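Local coordinates for protein HhaI Restriction Endonuclease (Haemophilus parahaemolyticus, PDB 6UKF) that probably cuts double-stranded DNA at a short recognition sequence as a restriction endonuclease, captured here bound to its cognate DNA, at residues Cys54-Leu59 / Arg155-Gly160; Phe68-Ser71 / Glu77-Pro80. All coordinates share one frame; numbering follows the deposited sequence.

Past its N-terminal helix and first short strands, the chain lays down strand 51-62, turns back into strand 67-70, and runs through a loop into helix 80-91. Contact 2, between 68-71 and 77-80, closes that loop and folds it against the edge strand of the antiparallel sheet. Contact 1 closes a far longer excursion: 95 residues, 58 of them helix or strand, separate 54-59 from 155-160, with contact 2 nested inside. It ties strand 51-62 to the end of strand 148-156, across intervening strand 228-236. Strands 51-62 and 67-70 are neighbours, with Val58 O 3.2 Å from Ser71 N, and the rings of Phe57 and Tyr70 pack together. Both contacts include residues bound to DG6 of chain B.

Contact 1 of 2, residues Cys54-Leu59 / Arg155-Gly160; sequences CGQFVL and RIKKSG. With EDO (1,2-ethanediol), chain D; nucleotides of chain B; nucleotides of chain C.
Gln56 and Lys157 send their side chains across each other at about a right angle, and a single hydrogen bond joins their ends. Lys157 NZ donates it to Gln56 OE1 at 2.8 Å; NZ arrives in the carbonyl plane, on a lone pair of OE1, with a C=O...N angle of 145°. The lysine starts with CG anti to its backbone N (chi1 -176°), then bends at its last two torsions, which swings NZ round to the amide. The other end of that amide faces the DNA: Gln56 NE2 donates to OP2 of DC7 of chain B at 2.8 Å, an N-H...O angle of 163°. Held at both ends, the amide is fixed in its rotation. NZ also approaches C5 of that cytosine at 3.3 Å and hydrogen-bonds to O6 of a further guanine. Ser159 OG donates to N7 of DG6 of chain B and Gly160 N to its O6, each at 2.8 Å, so one guanine edge is read by side chain and backbone together. Arg155 lays a guanidinium face over DT4 of chain C, CZ 3.5 Å from C4. Base-edge and phosphate bonds side by side are typical of a sequence-specific protein-DNA interface, consistent with these segments reading the recognition site.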
ATOM      1  N   CYS A  54       2.204  -5.673   1.819  1.00  8.23           N
ATOM      2  CA  CYS A  54       3.639  -5.419   1.812  1.00  8.40           C
ATOM      3  C   CYS A  54       4.257  -5.468   0.414  1.00  8.23           C
ATOM      4  O   CYS A  54       5.276  -6.123   0.194  1.00  9.73           O
ATOM      5  CB  CYS A  54       4.332  -6.371   2.787  1.00  9.45           C
ATOM      6  SG  CYS A  54       5.808  -5.696   3.546  1.00 11.19           S
ATOM      7  N   GLY A  55       3.638  -4.807  -0.554  1.00  8.39           N
ATOM      8  CA  GLY A  55       4.196  -4.713  -1.887  1.00  8.69           C
ATOM      9  C   GLY A  55       3.374  -5.487  -2.912  1.00  7.53           C
ATOM     10  O   GLY A  55       2.583  -6.374  -2.582  1.00  7.94           O
ATOM     11  N   GLN A  56       3.581  -5.136  -4.182  1.00  7.87           N
ATOM     12  CA  GLN A  56       2.805  -5.727  -5.264  1.00  7.85           C
ATOM     13  C   GLN A  56       3.515  -5.520  -6.596  1.00  8.09           C
ATOM     14  O   GLN A  56       4.451  -4.728  -6.710  1.00  8.49           O
ATOM     15  CB  GLN A  56       1.416  -5.090  -5.346  1.00  7.69           C
ATOM     16  CG  GLN A  56       1.450  -3.602  -5.688  1.00  7.62           C
ATOM     17  CD  GLN A  56       0.130  -3.115  -6.218  1.00  8.06           C
ATOM     18  OE1 GLN A  56      -0.827  -2.951  -5.465  1.00  8.43           O
ATOM     19  NE2 GLN A  56       0.058  -2.905  -7.528  1.00  8.42           N
ATOM     20  N   PHE A  57       3.030  -6.235  -7.613  1.00  8.49           N
ATOM     21  CA  PHE A  57       3.357  -5.941  -9.003  1.00  8.07           C
ATOM     22  C   PHE A  57       2.235  -6.471  -9.892  1.00  7.95           C
ATOM     23  O   PHE A  57       1.672  -7.533  -9.622  1.00  8.37           O
ATOM     24  CB  PHE A  57       4.723  -6.500  -9.438  1.00  8.39           C
ATOM     25  CG  PHE A  57       4.935  -7.961  -9.140  1.00  8.25           C
ATOM     26  CD1 PHE A  57       4.600  -8.933 -10.073  1.00  8.26           C
ATOM     27  CD2 PHE A  57       5.513  -8.360  -7.945  1.00  8.99           C
ATOM     28  CE1 PHE A  57       4.818 -10.275  -9.806  1.00  8.85           C
ATOM     29  CE2 PHE A  57       5.730  -9.700  -7.675  1.00  9.32           C
ATOM     30  CZ  PHE A  57       5.386 -10.657  -8.605  1.00  9.53           C
ATOM     31  N   VAL A  58       1.912  -5.720 -10.944  1.00  8.51           N
ATOM     32  CA  VAL A  58       0.846  -6.109 -11.862  1.00  8.98           C
ATOM     33  C   VAL A  58       1.372  -7.123 -12.867  1.00  9.05           C
ATOM     34  O   VAL A  58       2.467  -6.967 -13.424  1.00  9.60           O
ATOM     35  CB  VAL A  58       0.262  -4.869 -12.564  1.00  9.13           C
ATOM     36  CG1 VAL A  58      -0.706  -5.278 -13.663  1.00 10.42           C
ATOM     37  CG2 VAL A  58      -0.430  -3.970 -11.551  1.00 10.12           C
ATOM     38  N   LEU A  59       0.589  -8.175 -13.098  1.00  9.04           N
ATOM     39  CA  LEU A  59       0.858  -9.145 -14.149  1.00  9.20           C
ATOM     40  C   LEU A  59      -0.328  -9.178 -15.099  1.00  9.86           C
ATOM     41  O   LEU A  59      -1.484  -9.166 -14.662  1.00 10.70           O
ATOM     42  CB  LEU A  59       1.062 -10.550 -13.583  1.00  9.73           C
ATOM     43  CG  LEU A  59       2.288 -10.774 -12.700  1.00  9.45           C
ATOM     44  CD1 LEU A  59       2.349 -12.235 -12.283  1.00 10.22           C
ATOM     45  CD2 LEU A  59       3.573 -10.361 -13.393  1.00 10.07           C
ATOM     46  N   ARG A 155      -4.725 -11.071  -7.338  1.00  8.26           N
ATOM     47  CA  ARG A 155      -6.108 -10.624  -7.277  1.00  8.51           C
ATOM     48  C   ARG A 155      -6.285  -9.333  -8.055  1.00  8.91           C
ATOM     49  O   ARG A 155      -5.365  -8.520  -8.166  1.00  8.49           O
ATOM     50  CB  ARG A 155      -6.586 -10.415  -5.831  1.00  8.89           C
ATOM     51  CG  ARG A 155      -5.951  -9.244  -5.073  1.00  9.20           C
ATOM     52  CD  ARG A 155      -6.513  -9.197  -3.659  1.00  8.50           C
ATOM     53  NE  ARG A 155      -5.894  -8.196  -2.793  1.00  8.75           N
ATOM     54  CZ  ARG A 155      -6.361  -6.962  -2.602  1.00  8.55           C
ATOM     55  NH1 ARG A 155      -7.453  -6.544  -3.227  1.00  9.11           N
ATOM     56  NH2 ARG A 155      -5.723  -6.140  -1.781  1.00  8.78           N
ATOM     57  N   ILE A 156      -7.495  -9.160  -8.590  1.00  9.69           N
ATOM     58  CA  ILE A 156      -7.894  -7.877  -9.146  1.00 10.00           C
ATOM     59  C   ILE A 156      -7.892  -6.848  -8.033  1.00  9.81           C
ATOM     60  O   ILE A 156      -8.521  -7.045  -6.986  1.00 12.91           O
ATOM     61  CB  ILE A 156      -9.301  -7.987  -9.755  1.00 10.61           C
ATOM     62  CG1 ILE A 156      -9.312  -8.963 -10.930  1.00 11.77           C
ATOM     63  CG2 ILE A 156      -9.811  -6.609 -10.174  1.00 11.48           C
ATOM     64  CD1 ILE A 156     -10.711  -9.304 -11.416  1.00 14.14           C
ATOM     65  N   LYS A 157      -7.197  -5.737  -8.249  1.00  9.57           N
ATOM     66  CA  LYS A 157      -7.309  -4.586  -7.357  1.00  9.35           C
ATOM     67  C   LYS A 157      -7.593  -3.359  -8.216  1.00  9.30           C
ATOM     68  O   LYS A 157      -6.706  -2.847  -8.905  1.00  9.07           O
ATOM     69  CB  LYS A 157      -6.084  -4.395  -6.470  1.00  8.88           C
ATOM     70  CG  LYS A 157      -6.262  -3.242  -5.484  1.00  9.19           C
ATOM     71  CD  LYS A 157      -5.322  -3.324  -4.285  1.00  9.45           C
ATOM     72  CE  LYS A 157      -3.851  -3.302  -4.682  1.00  8.66           C
ATOM     73  NZ  LYS A 157      -3.425  -2.014  -5.295  1.00  8.48           N
ATOM     74  N   LYS A 158      -8.846  -2.917  -8.180  1.00  9.43           N
ATOM     75  CA  LYS A 158      -9.260  -1.719  -8.890  1.00  9.88           C
ATOM     76  C   LYS A 158      -8.313  -0.569  -8.578  1.00  9.65           C
ATOM     77  O   LYS A 158      -7.877  -0.397  -7.437  1.00  9.93           O
ATOM     78  CB  LYS A 158     -10.672  -1.366  -8.425  1.00 11.24           C
ATOM     79  CG  LYS A 158     -11.340  -0.245  -9.177  1.00 12.17           C
ATOM     80  CD  LYS A 158     -12.666   0.080  -8.520  1.00 13.03           C
ATOM     81  CE  LYS A 158     -13.415   1.172  -9.252  1.00 13.58           C
ATOM     82  NZ  LYS A 158     -14.659   1.547  -8.525  1.00 14.99           N
ATOM     83  N   SER A 159      -7.995   0.220  -9.602  1.00  9.74           N
ATOM     84  CA  SER A 159      -7.159   1.391  -9.400  1.00 10.01           C
ATOM     85  C   SER A 159      -7.918   2.452  -8.606  1.00  9.75           C
ATOM     86  O   SER A 159      -9.124   2.350  -8.363  1.00 10.80           O
ATOM     87  CB  SER A 159      -6.670   1.941 -10.740  1.00 10.45           C
ATOM     88  OG  SER A 159      -5.776   1.034 -11.366  1.00 10.88           O
ATOM     89  N   GLY A 160      -7.188   3.487  -8.193  1.00 10.19           N
ATOM     90  CA  GLY A 160      -7.704   4.453  -7.252  1.00 10.42           C
ATOM     91  C   GLY A 160      -8.469   5.590  -7.903  1.00 10.93           C
ATOM     92  O   GLY A 160      -8.650   5.662  -9.116  1.00 11.81           O
TER
HETATM   93  C1  EDO D 701     -15.954  -1.322  -7.308  1.00 31.98           C
HETATM   94  O1  EDO D 701     -16.424  -0.930  -8.602  1.00 31.67           O
HETATM   95  C2  EDO D 701     -16.960  -0.866  -6.257  1.00 33.58           C
HETATM   96  O2  EDO D 701     -16.844   0.552  -6.095  1.00 35.22           O
ATOM     97  P    DC B   7       3.204  -1.622  -9.250  1.00  8.92           P
ATOM     98  OP1  DC B   7       4.662  -1.784  -9.465  1.00  9.90           O
ATOM     99  OP2  DC B   7       2.310  -2.795  -9.235  1.00  8.98           O
ATOM    100  O5'  DC B   7       3.001  -0.821  -7.884  1.00  9.41           O
ATOM    101  C5'  DC B   7       3.807   0.321  -7.648  1.00  9.68           C
ATOM    102  C4'  DC B   7       3.447   0.987  -6.338  1.00  9.64           C
ATOM    103  O4'  DC B   7       2.156   1.636  -6.464  1.00  9.12           O
ATOM    104  C3'  DC B   7       3.338   0.040  -5.134  1.00  9.15           C
ATOM    105  O3'  DC B   7       4.056   0.602  -4.038  1.00  9.33           O
ATOM    106  C2'  DC B   7       1.842  -0.053  -4.876  1.00  8.60           C
ATOM    107  C1'  DC B   7       1.361   1.319  -5.350  1.00  9.11           C
ATOM    108  N1   DC B   7      -0.063   1.350  -5.745  1.00  8.74           N
ATOM    109  C2   DC B   7      -0.907   2.332  -5.215  1.00  8.74           C
ATOM    110  O2   DC B   7      -0.441   3.178  -4.436  1.00  9.35           O
ATOM    111  N3   DC B   7      -2.214   2.329  -5.573  1.00  8.56           N
ATOM    112  C4   DC B   7      -2.674   1.400  -6.416  1.00  8.64           C
ATOM    113  N4   DC B   7      -3.971   1.432  -6.739  1.00  9.84           N
ATOM    114  C5   DC B   7      -1.827   0.398  -6.966  1.00  8.83           C
ATOM    115  C6   DC B   7      -0.544   0.413  -6.607  1.00  8.93           C
ATOM    116  P    DG B   6      -1.043  -1.297 -14.631  1.00 11.35           P
ATOM    117  OP1  DG B   6      -0.100  -2.082 -15.454  1.00 12.47           O
ATOM    118  OP2  DG B   6      -2.326  -1.901 -14.206  1.00 11.55           O
ATOM    119  O5'  DG B   6      -0.279  -0.787 -13.333  1.00 11.03           O
ATOM    120  C5'  DG B   6       0.936  -0.078 -13.481  1.00 11.90           C
ATOM    121  C4'  DG B   6       1.450   0.381 -12.138  1.00 10.45           C
ATOM    122  O4'  DG B   6       0.578   1.419 -11.614  1.00 10.64           O
ATOM    123  C3'  DG B   6       1.514  -0.701 -11.054  1.00  9.86           C
ATOM    124  O3'  DG B   6       2.739  -0.563 -10.359  1.00  9.17           O
ATOM    125  C2'  DG B   6       0.292  -0.421 -10.185  1.00  9.81           C
ATOM    126  C1'  DG B   6       0.186   1.093 -10.287  1.00 10.07           C
ATOM    127  N9   DG B   6      -1.140   1.647 -10.062  1.00  9.66           N
ATOM    128  C8   DG B   6      -2.336   1.189 -10.557  1.00 10.00           C
ATOM    129  N7   DG B   6      -3.359   1.918 -10.195  1.00 10.24           N
ATOM    130  C5   DG B   6      -2.799   2.930  -9.418  1.00  9.51           C
ATOM    131  C6   DG B   6      -3.410   4.020  -8.746  1.00 10.13           C
ATOM    132  O6   DG B   6      -4.609   4.323  -8.705  1.00 10.84           O
ATOM    133  N1   DG B   6      -2.475   4.800  -8.071  1.00 10.39           N
ATOM    134  C2   DG B   6      -1.123   4.563  -8.051  1.00 10.29           C
ATOM    135  N2   DG B   6      -0.377   5.424  -7.346  1.00 11.66           N
ATOM    136  N3   DG B   6      -0.541   3.550  -8.674  1.00 10.31           N
ATOM    137  C4   DG B   6      -1.436   2.778  -9.334  1.00  9.61           C
TER
ATOM    138  P    DT C   4     -15.174 -10.134  -3.068  1.00 15.78           P
ATOM    139  OP1  DT C   4     -16.579  -9.912  -3.481  1.00 18.13           O
ATOM    140  OP2  DT C   4     -14.288 -10.991  -3.886  1.00 16.79           O
ATOM    141  O5'  DT C   4     -14.489  -8.713  -2.895  1.00 15.46           O
ATOM    142  C5'  DT C   4     -15.121  -7.751  -2.084  1.00 17.01           C
ATOM    143  C4'  DT C   4     -14.265  -6.518  -1.958  1.00 19.25           C
ATOM    144  O4'  DT C   4     -13.167  -6.783  -1.085  1.00 19.93           O
ATOM    145  C3'  DT C   4     -13.645  -6.025  -3.265  1.00 17.93           C
ATOM    146  O3'  DT C   4     -14.486  -4.976  -3.774  1.00 18.74           O
ATOM    147  C2'  DT C   4     -12.222  -5.583  -2.889  1.00 19.19           C
ATOM    148  C1'  DT C   4     -12.114  -5.900  -1.396  1.00 19.79           C
ATOM    149  N1   DT C   4     -10.868  -6.576  -0.950  1.00 18.17           N
ATOM    150  C2   DT C   4     -10.027  -5.923  -0.082  1.00 17.33           C
ATOM    151  O2   DT C   4     -10.221  -4.786   0.310  1.00 17.82           O
ATOM    152  N3   DT C   4      -8.927  -6.642   0.297  1.00 15.01           N
ATOM    153  C4   DT C   4      -8.603  -7.932  -0.079  1.00 14.92           C
ATOM    154  O4   DT C   4      -7.590  -8.495   0.320  1.00 16.23           O
ATOM    155  C5   DT C   4      -9.539  -8.569  -0.970  1.00 15.79           C
ATOM    156  C7   DT C   4      -9.294  -9.964  -1.441  1.00 16.68           C
ATOM    157  C6   DT C   4     -10.623  -7.875  -1.348  1.00 18.33           C
TER

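Contact 2 of 2, residues Phe68-Ser71 / Glu77-Pro80; sequences FDYS and EINP. With nucleotides of chain B.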
ATOM      1  N   PHE A  68       2.249 -15.151 -18.004  1.00 11.65           N
ATOM      2  CA  PHE A  68       1.988 -13.835 -17.444  1.00 12.28           C
ATOM      3  C   PHE A  68       3.114 -12.886 -17.814  1.00 13.42           C
ATOM      4  O   PHE A  68       4.294 -13.239 -17.707  1.00 16.25           O
ATOM      5  CB  PHE A  68       1.812 -13.926 -15.931  1.00 12.60           C
ATOM      6  CG  PHE A  68       0.523 -14.554 -15.541  1.00 11.70           C
ATOM      7  CD1 PHE A  68      -0.620 -13.784 -15.426  1.00 11.83           C
ATOM      8  CD2 PHE A  68       0.433 -15.920 -15.348  1.00 12.12           C
ATOM      9  CE1 PHE A  68      -1.822 -14.360 -15.098  1.00 12.78           C
ATOM     10  CE2 PHE A  68      -0.767 -16.503 -15.017  1.00 13.87           C
ATOM     11  CZ  PHE A  68      -1.898 -15.722 -14.891  1.00 13.71           C
ATOM     12  N   ASP A  69       2.742 -11.698 -18.274  1.00 12.46           N
ATOM     13  CA  ASP A  69       3.696 -10.660 -18.621  1.00 13.19           C
ATOM     14  C   ASP A  69       3.762  -9.634 -17.500  1.00 12.51           C
ATOM     15  O   ASP A  69       2.735  -9.218 -16.955  1.00 12.80           O
ATOM     16  CB  ASP A  69       3.307  -9.960 -19.924  1.00 16.76           C
ATOM     17  CG  ASP A  69       3.314 -10.898 -21.126  1.00 22.32           C
ATOM     18  OD1 ASP A  69       2.528 -10.698 -21.989  1.00 24.99           O
ATOM     19  OD2 ASP A  69       4.174 -11.915 -21.169  1.00 27.46           O
ATOM     20  N   TYR A  70       4.980  -9.238 -17.159  1.00 11.71           N
ATOM     21  CA  TYR A  70       5.185  -8.174 -16.190  1.00 11.59           C
ATOM     22  C   TYR A  70       4.775  -6.852 -16.822  1.00 12.07           C
ATOM     23  O   TYR A  70       5.224  -6.517 -17.920  1.00 13.94           O
ATOM     24  CB  TYR A  70       6.663  -8.141 -15.823  1.00 12.42           C
ATOM     25  CG  TYR A  70       6.987  -7.439 -14.528  1.00 11.73           C
ATOM     26  CD1 TYR A  70       6.721  -8.041 -13.307  1.00 10.88           C
ATOM     27  CD2 TYR A  70       7.592  -6.190 -14.526  1.00 12.16           C
ATOM     28  CE1 TYR A  70       7.032  -7.412 -12.121  1.00 10.55           C
ATOM     29  CE2 TYR A  70       7.909  -5.554 -13.343  1.00 12.00           C
ATOM     30  CZ  TYR A  70       7.626  -6.171 -12.143  1.00 11.32           C
ATOM     31  OH  TYR A  70       7.934  -5.559 -10.953  1.00 12.35           O
ATOM     32  N   SER A  71       3.910  -6.105 -16.146  1.00 10.73           N
ATOM     33  CA  SER A  71       3.429  -4.860 -16.727  1.00 12.34           C
ATOM     34  C   SER A  71       4.606  -3.919 -16.961  1.00 12.59           C
ATOM     35  O   SER A  71       5.380  -3.660 -16.030  1.00 13.06           O
ATOM     36  CB  SER A  71       2.421  -4.166 -15.818  1.00 11.94           C
ATOM     37  OG  SER A  71       2.109  -2.884 -16.347  1.00 13.85           O
ATOM     38  N   GLU A  77      11.550  -3.279 -10.738  1.00 14.53           N
ATOM     39  CA  GLU A  77      12.049  -4.153 -11.785  1.00 15.16           C
ATOM     40  C   GLU A  77      11.930  -5.614 -11.376  1.00 13.41           C
ATOM     41  O   GLU A  77      11.852  -5.960 -10.195  1.00 15.60           O
ATOM     42  CB  GLU A  77      13.502  -3.824 -12.128  1.00 17.22           C
ATOM     43  CG  GLU A  77      14.500  -4.113 -11.011  1.00 20.69           C
ATOM     44  CD  GLU A  77      15.935  -3.719 -11.354  1.00 24.79           C
ATOM     45  OE1 GLU A  77      16.807  -4.227 -10.736  1.00 26.19           O
ATOM     46  OE2 GLU A  77      16.174  -2.840 -12.328  1.00 26.15           O
ATOM     47  N   ILE A  78      11.916  -6.478 -12.390  1.00 14.25           N
ATOM     48  CA  ILE A  78      11.902  -7.912 -12.151  1.00 14.30           C
ATOM     49  C   ILE A  78      13.177  -8.313 -11.424  1.00 13.79           C
ATOM     50  O   ILE A  78      14.290  -8.009 -11.875  1.00 15.30           O
ATOM     51  CB  ILE A  78      11.766  -8.649 -13.491  1.00 14.45           C
ATOM     52  CG1 ILE A  78      10.436  -8.295 -14.164  1.00 14.59           C
ATOM     53  CG2 ILE A  78      11.877 -10.139 -13.288  1.00 15.84           C
ATOM     54  CD1 ILE A  78      10.345  -8.746 -15.604  1.00 16.17           C
ATOM     55  N   ASN A  79      13.023  -8.982 -10.292  1.00 16.21           N
ATOM     56  CA  ASN A  79      14.114  -9.639  -9.593  1.00 17.82           C
ATOM     57  C   ASN A  79      13.902 -11.149  -9.633  1.00 16.68           C
ATOM     58  O   ASN A  79      12.868 -11.631 -10.107  1.00 15.36           O
ATOM     59  CB  ASN A  79      14.226  -9.123  -8.149  1.00 16.89           C
ATOM     60  CG  ASN A  79      13.027  -9.472  -7.290  1.00 16.75           C
ATOM     61  OD1 ASN A  79      12.691 -10.641  -7.120  1.00 14.26           O
ATOM     62  ND2 ASN A  79      12.401  -8.455  -6.706  1.00 17.12           N
ATOM     63  N   PRO A  80      14.884 -11.936  -9.182  1.00 17.31           N
ATOM     64  CA  PRO A  80      14.759 -13.395  -9.329  1.00 16.10           C
ATOM     65  C   PRO A  80      13.528 -13.970  -8.657  1.00 13.34           C
ATOM     66  O   PRO A  80      13.008 -14.999  -9.105  1.00 13.04           O
ATOM     67  CB  PRO A  80      16.057 -13.924  -8.704  1.00 18.62           C
ATOM     68  CG  PRO A  80      17.020 -12.800  -8.854  1.00 20.53           C
ATOM     69  CD  PRO A  80      16.212 -11.550  -8.674  1.00 19.51           C
TER
ATOM     70  P    DG B   6      -1.043  -1.297 -14.631  1.00 11.35           P
ATOM     71  OP1  DG B   6      -0.100  -2.082 -15.454  1.00 12.47           O
ATOM     72  OP2  DG B   6      -2.326  -1.901 -14.206  1.00 11.55           O
ATOM     73  O5'  DG B   6      -0.279  -0.787 -13.333  1.00 11.03           O
ATOM     74  C5'  DG B   6       0.936  -0.078 -13.481  1.00 11.90           C
ATOM     75  C4'  DG B   6       1.450   0.381 -12.138  1.00 10.45           C
ATOM     76  O4'  DG B   6       0.578   1.419 -11.614  1.00 10.64           O
ATOM     77  C3'  DG B   6       1.514  -0.701 -11.054  1.00  9.86           C
ATOM     78  O3'  DG B   6       2.739  -0.563 -10.359  1.00  9.17           O
ATOM     79  C2'  DG B   6       0.292  -0.421 -10.185  1.00  9.81           C
ATOM     80  C1'  DG B   6       0.186   1.093 -10.287  1.00 10.07           C
ATOM     81  N9   DG B   6      -1.140   1.647 -10.062  1.00  9.66           N
ATOM     82  C8   DG B   6      -2.336   1.189 -10.557  1.00 10.00           C
ATOM     83  N7   DG B   6      -3.359   1.918 -10.195  1.00 10.24           N
ATOM     84  C5   DG B   6      -2.799   2.930  -9.418  1.00  9.51           C
ATOM     85  C6   DG B   6      -3.410   4.020  -8.746  1.00 10.13           C
ATOM     86  O6   DG B   6      -4.609   4.323  -8.705  1.00 10.84           O
ATOM     87  N1   DG B   6      -2.475   4.800  -8.071  1.00 10.39           N
ATOM     88  C2   DG B   6      -1.123   4.563  -8.051  1.00 10.29           C
ATOM     89  N2   DG B   6      -0.377   5.424  -7.346  1.00 11.66           N
ATOM     90  N3   DG B   6      -0.541   3.550  -8.674  1.00 10.31           N
ATOM     91  C4   DG B   6      -1.436   2.778  -9.334  1.00  9.61           C
TER
HETATM   92  O   HOH W   1       9.122  -7.214  -8.925  1.00 15.31           O
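Tyr70 and Ile78 meet in a CH-pi contact that packs the loop before helix 80-91 onto the edge strand 67-70 of an antiparallel sheet. Ile78 sets its CG1 methylene over the centre of the tyrosine ring, 3.6 Å from the centroid and only 13° off the ring normal. The two side chains lie alongside one another, pointing opposite ways, which brings Ile78 CD1 back over the root of the tyrosine, 3.7 Å from Tyr70 CB. The ring reaches from the strand toward the loop because chi1 (-160°) turns CG away from the backbone N. The same ring touches Thr82 and Met86 of helix 80-91, so it joins sheet, loop and helix. Glu77 contributes mainly backbone; its CB points away from the strand. The helix start is marked by Asn79 at the N-cap, whose OD1 accepts from Thr82 N. On the strand side, Ser71 OG donates to OP1 of DG6 of chain B, placing this surface contact beside the DNA backbone. The tyrosine hydroxyl hydrogen-bonds to Ser76 O, and a water adds a bridge by donating to Tyr70 OH at 2.9 Å and to Glu77 O at 3.3 Å.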